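Local coordinates for protein Alpha/beta hydrolase (Pseudomonas aeruginosa PAO1, PDB 4R1D) that probably acts as a secreted lipase effector of the H2 type VI secretion system, binding calcium and held in check by its immunity protein Tli4, at residues Gly286-Tyr298 and Ile369-Asn383. Sequence-based numbering, arbitrary orientation.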
ATOM      1  N   GLY A 286      -0.907 -16.498   4.357  1.00 14.68           N
ATOM      2  CA  GLY A 286      -1.843 -15.784   3.503  1.00 13.91           C
ATOM      3  C   GLY A 286      -3.270 -15.787   4.016  1.00 15.80           C
ATOM      4  O   GLY A 286      -3.506 -16.106   5.180  1.00 16.57           O
ATOM      5  N   SER A 287      -4.215 -15.412   3.155  1.00 16.10           N
ATOM      6  CA  SER A 287      -5.614 -15.258   3.562  1.00 15.22           C
ATOM      7  C   SER A 287      -6.568 -15.384   2.383  1.00 14.64           C
ATOM      8  O   SER A 287      -6.463 -14.641   1.407  1.00 14.24           O
ATOM      9  CB  SER A 287      -5.836 -13.888   4.207  1.00 18.10           C
ATOM     10  OG  SER A 287      -7.203 -13.711   4.527  1.00 16.98           O
ATOM     11  N   SER A 288      -7.523 -16.303   2.490  1.00 13.97           N
ATOM     12  CA  SER A 288      -8.557 -16.453   1.472  1.00 16.99           C
ATOM     13  C   SER A 288      -9.407 -15.180   1.281  1.00 14.48           C
ATOM     14  O   SER A 288     -10.131 -15.046   0.293  1.00 13.84           O
ATOM     15  CB  SER A 288      -9.456 -17.658   1.806  1.00 16.42           C
ATOM     16  OG  SER A 288      -9.946 -17.549   3.129  1.00 15.71           O
ATOM     17  N   THR A 289      -9.347 -14.244   2.226  1.00 14.97           N
ATOM     18  CA  THR A 289     -10.128 -13.024   2.041  1.00 13.57           C
ATOM     19  C   THR A 289      -9.758 -12.289   0.757  1.00 14.58           C
ATOM     20  O   THR A 289     -10.600 -11.611   0.185  1.00 16.58           O
ATOM     21  CB  THR A 289     -10.038 -12.036   3.238  1.00 12.97           C
ATOM     22  OG1 THR A 289      -8.694 -11.529   3.354  1.00 17.96           O
ATOM     23  CG2 THR A 289     -10.482 -12.706   4.537  1.00 16.47           C
ATOM     24  N   ILE A 290      -8.519 -12.424   0.290  1.00 15.12           N
ATOM     25  CA  ILE A 290      -8.111 -11.701  -0.924  1.00 15.22           C
ATOM     26  C   ILE A 290      -8.964 -12.122  -2.112  1.00 15.84           C
ATOM     27  O   ILE A 290      -9.265 -11.316  -2.995  1.00 14.25           O
ATOM     28  CB  ILE A 290      -6.595 -11.866  -1.254  1.00 16.09           C
ATOM     29  CG1 ILE A 290      -6.182 -10.884  -2.358  1.00 20.78           C
ATOM     30  CG2 ILE A 290      -6.276 -13.288  -1.683  1.00 19.11           C
ATOM     31  CD1 ILE A 290      -4.735 -11.051  -2.801  1.00 27.95           C
ATOM     32  N   TYR A 291      -9.379 -13.386  -2.127  1.00 13.73           N
ATOM     33  CA  TYR A 291     -10.264 -13.846  -3.191  1.00 17.27           C
ATOM     34  C   TYR A 291     -11.630 -13.172  -3.079  1.00 14.22           C
ATOM     35  O   TYR A 291     -12.170 -12.696  -4.060  1.00 15.97           O
ATOM     36  CB  TYR A 291     -10.398 -15.368  -3.142  1.00 15.14           C
ATOM     37  CG  TYR A 291     -11.186 -15.956  -4.284  1.00 15.65           C
ATOM     38  CD1 TYR A 291     -12.576 -15.923  -4.273  1.00 15.53           C
ATOM     39  CD2 TYR A 291     -10.548 -16.576  -5.349  1.00 15.78           C
ATOM     40  CE1 TYR A 291     -13.305 -16.463  -5.295  1.00 14.95           C
ATOM     41  CE2 TYR A 291     -11.281 -17.131  -6.394  1.00 15.26           C
ATOM     42  CZ  TYR A 291     -12.661 -17.078  -6.346  1.00 15.26           C
ATOM     43  OH  TYR A 291     -13.418 -17.606  -7.369  1.00 15.37           O
ATOM     44  N   HIS A 292     -12.193 -13.125  -1.877  1.00 15.58           N
ATOM     45  CA  HIS A 292     -13.473 -12.449  -1.705  1.00 14.82           C
ATOM     46  C   HIS A 292     -13.388 -11.020  -2.219  1.00 16.90           C
ATOM     47  O   HIS A 292     -14.221 -10.580  -3.010  1.00 16.11           O
ATOM     48  CB  HIS A 292     -13.897 -12.404  -0.233  1.00 14.86           C
ATOM     49  CG  HIS A 292     -15.063 -11.498   0.009  1.00 16.53           C
ATOM     50  ND1 HIS A 292     -14.920 -10.137   0.185  1.00 17.97           N
ATOM     51  CD2 HIS A 292     -16.394 -11.743   0.046  1.00 20.84           C
ATOM     52  CE1 HIS A 292     -16.112  -9.587   0.343  1.00 18.75           C
ATOM     53  NE2 HIS A 292     -17.025 -10.540   0.263  1.00 22.19           N
ATOM     54  N   HIS A 293     -12.370 -10.295  -1.765  1.00 16.51           N
ATOM     55  CA  HIS A 293     -12.267  -8.877  -2.084  1.00 15.67           C
ATOM     56  C   HIS A 293     -12.073  -8.609  -3.572  1.00 16.33           C
ATOM     57  O   HIS A 293     -12.687  -7.696  -4.112  1.00 16.32           O
ATOM     58  CB  HIS A 293     -11.175  -8.219  -1.237  1.00 14.78           C
ATOM     59  CG  HIS A 293     -11.406  -8.382   0.232  1.00 16.74           C
ATOM     60  ND1 HIS A 293     -10.406  -8.252   1.172  1.00 20.63           N
ATOM     61  CD2 HIS A 293     -12.530  -8.692   0.918  1.00 15.57           C
ATOM     62  CE1 HIS A 293     -10.909  -8.461   2.376  1.00 15.37           C
ATOM     63  NE2 HIS A 293     -12.197  -8.732   2.250  1.00 20.10           N
ATOM     64  N   MET A 294     -11.245  -9.418  -4.231  1.00 16.28           N
ATOM     65  CA  MET A 294     -11.001  -9.254  -5.650  1.00 14.65           C
ATOM     66  C   MET A 294     -12.214  -9.619  -6.497  1.00 16.74           C
ATOM     67  O   MET A 294     -12.390  -9.086  -7.585  1.00 15.67           O
ATOM     68  CB  MET A 294      -9.772 -10.055  -6.094  1.00 14.69           C
ATOM     69  CG  MET A 294      -8.462  -9.484  -5.547  1.00 16.90           C
ATOM     70  SD  MET A 294      -7.011 -10.318  -6.201  1.00 16.54           S
ATOM     71  CE  MET A 294      -7.017  -9.631  -7.859  1.00 17.61           C
ATOM     72  N   ARG A 295     -13.049 -10.526  -6.005  1.00 17.31           N
ATOM     73  CA  ARG A 295     -14.232 -10.907  -6.780  1.00 15.09           C
ATOM     74  C   ARG A 295     -15.502 -10.132  -6.402  1.00 16.20           C
ATOM     75  O   ARG A 295     -16.432 -10.046  -7.213  1.00 17.90           O
ATOM     76  CB  ARG A 295     -14.480 -12.426  -6.698  1.00 16.98           C
ATOM     77  CG  ARG A 295     -13.403 -13.292  -7.358  1.00 16.95           C
ATOM     78  CD  ARG A 295     -13.252 -12.959  -8.821  1.00 17.13           C
ATOM     79  NE  ARG A 295     -14.519 -13.104  -9.535  1.00 18.55           N
ATOM     80  CZ  ARG A 295     -14.940 -14.245 -10.080  1.00 20.70           C
ATOM     81  NH1 ARG A 295     -14.197 -15.338  -9.996  1.00 18.74           N
ATOM     82  NH2 ARG A 295     -16.103 -14.290 -10.724  1.00 19.38           N
ATOM     83  N   CYS A 296     -15.544  -9.549  -5.201  1.00 15.71           N
ATOM     84  CA  CYS A 296     -16.784  -8.937  -4.697  1.00 16.91           C
ATOM     85  C   CYS A 296     -16.668  -7.493  -4.215  1.00 17.96           C
ATOM     86  O   CYS A 296     -17.685  -6.871  -3.915  1.00 19.57           O
ATOM     87  CB  CYS A 296     -17.348  -9.735  -3.517  1.00 18.07           C
ATOM     88  SG  CYS A 296     -17.572 -11.501  -3.799  1.00 19.56           S
ATOM     89  N   GLY A 297     -15.445  -6.989  -4.085  1.00 17.37           N
ATOM     90  CA  GLY A 297     -15.215  -5.723  -3.400  1.00 17.96           C
ATOM     91  C   GLY A 297     -15.095  -5.923  -1.900  1.00 17.50           C
ATOM     92  O   GLY A 297     -15.426  -6.984  -1.374  1.00 18.99           O
ATOM     93  N   TYR A 298     -14.609  -4.907  -1.190  1.00 18.65           N
ATOM     94  CA  TYR A 298     -14.635  -4.950   0.263  1.00 18.59           C
ATOM     95  C   TYR A 298     -16.064  -4.759   0.767  1.00 19.48           C
ATOM     96  O   TYR A 298     -16.882  -4.147   0.092  1.00 23.06           O
ATOM     97  CB  TYR A 298     -13.730  -3.867   0.854  1.00 16.59           C
ATOM     98  CG  TYR A 298     -12.269  -4.218   0.761  1.00 17.09           C
ATOM     99  CD1 TYR A 298     -11.601  -4.216  -0.468  1.00 17.23           C
ATOM    100  CD2 TYR A 298     -11.557  -4.569   1.895  1.00 17.38           C
ATOM    101  CE1 TYR A 298     -10.260  -4.554  -0.543  1.00 20.13           C
ATOM    102  CE2 TYR A 298     -10.225  -4.910   1.823  1.00 18.62           C
ATOM    103  CZ  TYR A 298      -9.585  -4.901   0.612  1.00 17.56           C
ATOM    104  OH  TYR A 298      -8.254  -5.257   0.561  1.00 25.68           O
ATOM    105  N   ILE A 369      -5.968 -21.476  -9.311  1.00 17.74           N
ATOM    106  CA  ILE A 369      -6.896 -20.400  -8.968  1.00 15.97           C
ATOM    107  C   ILE A 369      -6.413 -19.042  -9.473  1.00 15.72           C
ATOM    108  O   ILE A 369      -7.115 -18.374 -10.228  1.00 15.81           O
ATOM    109  CB  ILE A 369      -7.104 -20.327  -7.445  1.00 16.07           C
ATOM    110  CG1 ILE A 369      -7.640 -21.665  -6.920  1.00 16.27           C
ATOM    111  CG2 ILE A 369      -8.068 -19.220  -7.086  1.00 16.84           C
ATOM    112  CD1 ILE A 369      -7.691 -21.771  -5.389  1.00 19.13           C
ATOM    113  N   TYR A 370      -5.204 -18.644  -9.078  1.00 15.49           N
ATOM    114  CA  TYR A 370      -4.773 -17.255  -9.309  1.00 15.45           C
ATOM    115  C   TYR A 370      -4.604 -16.878 -10.785  1.00 16.87           C
ATOM    116  O   TYR A 370      -4.985 -15.783 -11.179  1.00 16.36           O
ATOM    117  CB  TYR A 370      -3.502 -16.904  -8.517  1.00 16.62           C
ATOM    118  CG  TYR A 370      -3.589 -17.255  -7.056  1.00 17.14           C
ATOM    119  CD1 TYR A 370      -4.820 -17.341  -6.419  1.00 18.23           C
ATOM    120  CD2 TYR A 370      -2.435 -17.508  -6.309  1.00 17.94           C
ATOM    121  CE1 TYR A 370      -4.913 -17.680  -5.075  1.00 14.69           C
ATOM    122  CE2 TYR A 370      -2.511 -17.847  -4.967  1.00 14.80           C
ATOM    123  CZ  TYR A 370      -3.756 -17.938  -4.356  1.00 18.51           C
ATOM    124  OH  TYR A 370      -3.836 -18.277  -3.024  1.00 18.99           O
ATOM    125  N   LYS A 371      -4.042 -17.783 -11.587  1.00 20.23           N
ATOM    126  CA  LYS A 371      -3.886 -17.544 -13.022  1.00 17.78           C
ATOM    127  C   LYS A 371      -5.042 -18.115 -13.853  1.00 21.69           C
ATOM    128  O   LYS A 371      -5.150 -17.838 -15.049  1.00 21.00           O
ATOM    129  CB  LYS A 371      -2.538 -18.084 -13.521  1.00 20.50           C
ATOM    130  CG  LYS A 371      -1.338 -17.331 -12.937  1.00 20.00           C
ATOM    131  CD  LYS A 371      -0.057 -17.589 -13.724  1.00 27.28           C
ATOM    132  CE  LYS A 371       0.672 -18.799 -13.199  1.00 29.38           C
ATOM    133  NZ  LYS A 371       1.982 -19.033 -13.875  1.00 22.44           N
ATOM    134  N   ASN A 372      -5.897 -18.910 -13.220  1.00 19.77           N
ATOM    135  CA  ASN A 372      -7.069 -19.466 -13.905  1.00 20.40           C
ATOM    136  C   ASN A 372      -8.012 -18.366 -14.400  1.00 20.34           C
ATOM    137  O   ASN A 372      -8.408 -17.488 -13.630  1.00 20.53           O
ATOM    138  CB  ASN A 372      -7.807 -20.416 -12.964  1.00 21.77           C
ATOM    139  CG  ASN A 372      -8.975 -21.121 -13.634  1.00 26.36           C
ATOM    140  OD1 ASN A 372     -10.013 -20.513 -13.892  1.00 27.23           O
ATOM    141  ND2 ASN A 372      -8.820 -22.418 -13.889  1.00 26.98           N
ATOM    142  N   THR A 373      -8.357 -18.400 -15.685  1.00 20.17           N
ATOM    143  CA  THR A 373      -9.188 -17.351 -16.264  1.00 22.34           C
ATOM    144  C   THR A 373     -10.659 -17.729 -16.412  1.00 20.07           C
ATOM    145  O   THR A 373     -11.440 -16.953 -16.965  1.00 18.94           O
ATOM    146  CB  THR A 373      -8.653 -16.875 -17.636  1.00 22.35           C
ATOM    147  OG1 THR A 373      -8.637 -17.969 -18.560  1.00 26.92           O
ATOM    148  CG2 THR A 373      -7.245 -16.309 -17.490  1.00 23.62           C
ATOM    149  N   THR A 374     -11.028 -18.921 -15.942  1.00 24.11           N
ATOM    150  CA  THR A 374     -12.429 -19.337 -15.961  1.00 23.46           C
ATOM    151  C   THR A 374     -13.217 -18.573 -14.904  1.00 25.00           C
ATOM    152  O   THR A 374     -12.643 -17.838 -14.097  1.00 23.08           O
ATOM    153  CB  THR A 374     -12.599 -20.860 -15.719  1.00 23.32           C
ATOM    154  OG1 THR A 374     -12.317 -21.160 -14.349  1.00 29.02           O
ATOM    155  CG2 THR A 374     -11.665 -21.655 -16.611  1.00 26.47           C
ATOM    156  N   TRP A 375     -14.533 -18.764 -14.894  1.00 22.34           N
ATOM    157  CA  TRP A 375     -15.401 -18.013 -13.988  1.00 23.19           C
ATOM    158  C   TRP A 375     -15.001 -18.053 -12.507  1.00 24.69           C
ATOM    159  O   TRP A 375     -15.329 -17.130 -11.766  1.00 21.94           O
ATOM    160  CB  TRP A 375     -16.860 -18.459 -14.134  1.00 23.22           C
ATOM    161  CG  TRP A 375     -17.141 -19.807 -13.561  1.00 23.11           C
ATOM    162  CD1 TRP A 375     -16.997 -21.010 -14.190  1.00 23.74           C
ATOM    163  CD2 TRP A 375     -17.613 -20.099 -12.239  1.00 21.23           C
ATOM    164  NE1 TRP A 375     -17.348 -22.037 -13.339  1.00 22.84           N
ATOM    165  CE2 TRP A 375     -17.737 -21.502 -12.139  1.00 23.03           C
ATOM    166  CE3 TRP A 375     -17.940 -19.312 -11.127  1.00 19.51           C
ATOM    167  CZ2 TRP A 375     -18.175 -22.132 -10.975  1.00 23.15           C
ATOM    168  CZ3 TRP A 375     -18.390 -19.940  -9.978  1.00 19.04           C
ATOM    169  CH2 TRP A 375     -18.495 -21.336  -9.907  1.00 22.59           C
ATOM    170  N   TYR A 376     -14.326 -19.113 -12.061  1.00 17.48           N
ATOM    171  CA  TYR A 376     -14.007 -19.219 -10.641  1.00 18.27           C
ATOM    172  C   TYR A 376     -12.579 -18.783 -10.331  1.00 19.86           C
ATOM    173  O   TYR A 376     -12.135 -18.888  -9.196  1.00 19.48           O
ATOM    174  CB  TYR A 376     -14.304 -20.624 -10.060  1.00 18.29           C
ATOM    175  CG  TYR A 376     -13.448 -21.754 -10.607  1.00 18.81           C
ATOM    176  CD1 TYR A 376     -12.241 -22.089 -10.012  1.00 18.30           C
ATOM    177  CD2 TYR A 376     -13.857 -22.482 -11.721  1.00 19.46           C
ATOM    178  CE1 TYR A 376     -11.452 -23.131 -10.510  1.00 19.52           C
ATOM    179  CE2 TYR A 376     -13.082 -23.508 -12.228  1.00 17.83           C
ATOM    180  CZ  TYR A 376     -11.887 -23.832 -11.623  1.00 19.58           C
ATOM    181  OH  TYR A 376     -11.117 -24.855 -12.126  1.00 21.50           O
ATOM    182  N   GLY A 377     -11.876 -18.284 -11.342  1.00 18.30           N
ATOM    183  CA  GLY A 377     -10.504 -17.837 -11.164  1.00 19.00           C
ATOM    184  C   GLY A 377     -10.438 -16.530 -10.403  1.00 18.84           C
ATOM    185  O   GLY A 377     -11.451 -15.865 -10.226  1.00 17.98           O
ATOM    186  N   LEU A 378      -9.243 -16.165  -9.947  1.00 17.13           N
ATOM    187  CA  LEU A 378      -9.069 -14.936  -9.169  1.00 14.50           C
ATOM    188  C   LEU A 378      -9.385 -13.705 -10.015  1.00 16.35           C
ATOM    189  O   LEU A 378     -10.029 -12.762  -9.548  1.00 18.02           O
ATOM    190  CB  LEU A 378      -7.636 -14.849  -8.678  1.00 14.59           C
ATOM    191  CG  LEU A 378      -7.365 -13.690  -7.721  1.00 14.41           C
ATOM    192  CD1 LEU A 378      -8.146 -13.888  -6.427  1.00 17.50           C
ATOM    193  CD2 LEU A 378      -5.864 -13.615  -7.445  1.00 16.98           C
ATOM    194  N   VAL A 379      -8.898 -13.717 -11.250  1.00 15.18           N
ATOM    195  CA  VAL A 379      -9.240 -12.705 -12.236  1.00 16.12           C
ATOM    196  C   VAL A 379      -9.825 -13.373 -13.476  1.00 20.06           C
ATOM    197  O   VAL A 379      -9.119 -13.622 -14.457  1.00 18.09           O
ATOM    198  CB  VAL A 379      -8.029 -11.845 -12.619  1.00 16.40           C
ATOM    199  CG1 VAL A 379      -8.468 -10.694 -13.522  1.00 17.20           C
ATOM    200  CG2 VAL A 379      -7.361 -11.313 -11.371  1.00 19.86           C
ATOM    201  N   PRO A 380     -11.127 -13.677 -13.424  1.00 17.69           N
ATOM    202  CA  PRO A 380     -11.793 -14.282 -14.581  1.00 20.77           C
ATOM    203  C   PRO A 380     -11.669 -13.360 -15.783  1.00 24.55           C
ATOM    204  O   PRO A 380     -11.353 -12.166 -15.655  1.00 18.90           O
ATOM    205  CB  PRO A 380     -13.251 -14.382 -14.137  1.00 24.46           C
ATOM    206  CG  PRO A 380     -13.399 -13.352 -13.050  1.00 19.46           C
ATOM    207  CD  PRO A 380     -12.070 -13.344 -12.342  1.00 16.77           C
ATOM    208  N   GLU A 381     -11.905 -13.920 -16.958  1.00 19.22           N
ATOM    209  CA  GLU A 381     -11.800 -13.164 -18.191  1.00 18.40           C
ATOM    210  C   GLU A 381     -12.611 -11.869 -18.131  1.00 20.73           C
ATOM    211  O   GLU A 381     -12.185 -10.827 -18.640  1.00 23.16           O
ATOM    212  CB  GLU A 381     -12.265 -14.035 -19.369  1.00 21.69           C
ATOM    213  CG  GLU A 381     -11.794 -13.523 -20.712  1.00 34.84           C
ATOM    214  CD  GLU A 381     -10.276 -13.495 -20.808  1.00 41.43           C
ATOM    215  OE1 GLU A 381      -9.663 -14.584 -20.854  1.00 43.84           O
ATOM    216  OE2 GLU A 381      -9.695 -12.387 -20.823  1.00 35.59           O
ATOM    217  N   GLN A 382     -13.778 -11.927 -17.499  1.00 22.62           N
ATOM    218  CA  GLN A 382     -14.636 -10.752 -17.414  1.00 22.90           C
ATOM    219  C   GLN A 382     -13.929  -9.587 -16.720  1.00 18.20           C
ATOM    220  O   GLN A 382     -14.344  -8.443 -16.868  1.00 21.02           O
ATOM    221  CB  GLN A 382     -15.930 -11.068 -16.660  1.00 20.20           C
ATOM    222  CG  GLN A 382     -15.701 -11.516 -15.219  1.00 19.76           C
ATOM    223  CD  GLN A 382     -16.939 -11.370 -14.363  1.00 21.71           C
ATOM    224  OE1 GLN A 382     -17.883 -12.157 -14.469  1.00 21.52           O
ATOM    225  NE2 GLN A 382     -16.945 -10.357 -13.506  1.00 18.74           N
ATOM    226  N   ASN A 383     -12.882  -9.889 -15.954  1.00 18.96           N
ATOM    227  CA  ASN A 383     -12.213  -8.862 -15.147  1.00 19.77           C
ATOM    228  C   ASN A 383     -10.833  -8.465 -15.674  1.00 22.17           C
ATOM    229  O   ASN A 383     -10.126  -7.672 -15.043  1.00 17.96           O
ATOM    230  CB  ASN A 383     -12.115  -9.295 -13.674  1.00 21.22           C
ATOM    231  CG  ASN A 383     -13.460  -9.249 -12.961  1.00 16.46           C
ATOM    232  OD1 ASN A 383     -14.442  -8.718 -13.496  1.00 16.98           O
ATOM    233  ND2 ASN A 383     -13.512  -9.794 -11.745  1.00 15.41           N
TER
HETATM  234  O   HOH W   1     -10.934 -10.243 -10.422  1.00 17.24           O
HETATM  235  O   HOH W   2     -16.014 -10.682 -10.014  1.00 17.30           O
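The carbonyl oxygen of Trp-375 is gripped by both terminal nitrogens of Arg-295, a clear example of a helix-borne guanidinium gathering the carbonyls of a turn. Arg-295 NH1 gives Trp-375 O the straighter bond (2.8 Å, 151°), with the oxygen close to the guanidinium plane. NH2 adds a weak one, and NH1 also bonds weakly to Gly-377 O. Arg-295 CG lies over one face of the Tyr-291 ring, toward its rim, and bends at chi2 and chi3 then turn the guanidinium toward the turn carbonyls. Pro-380 CG lies over the centre of the guanidinium, 3.5 Å above its plane, while Asp-461 forms a salt bridge with NH2. With CG anti to the backbone N (chi1 -174°), Tyr-291 reaches out from the helix, and Tyr-291 OH donates to Tyr-376 O at 2.6 Å, approaching from above the carbonyl plane. The type I turn 374-377 thus offers three successive carbonyls to two side chains. Alongside these bonds, Leu-378 sets CD1 against Tyr-291 CD2 (3.8 Å) and CD2 against Met-294 SD (3.7 Å). One water donates to Leu-378 O and, weakly, to Met-294 O across the contact. The contact packs helix 289-296 against the loop leaving helix 365-370, with strand 339-342 touching Tyr-291, helix 310-317 Met-294 and helix 400-421 Val-379.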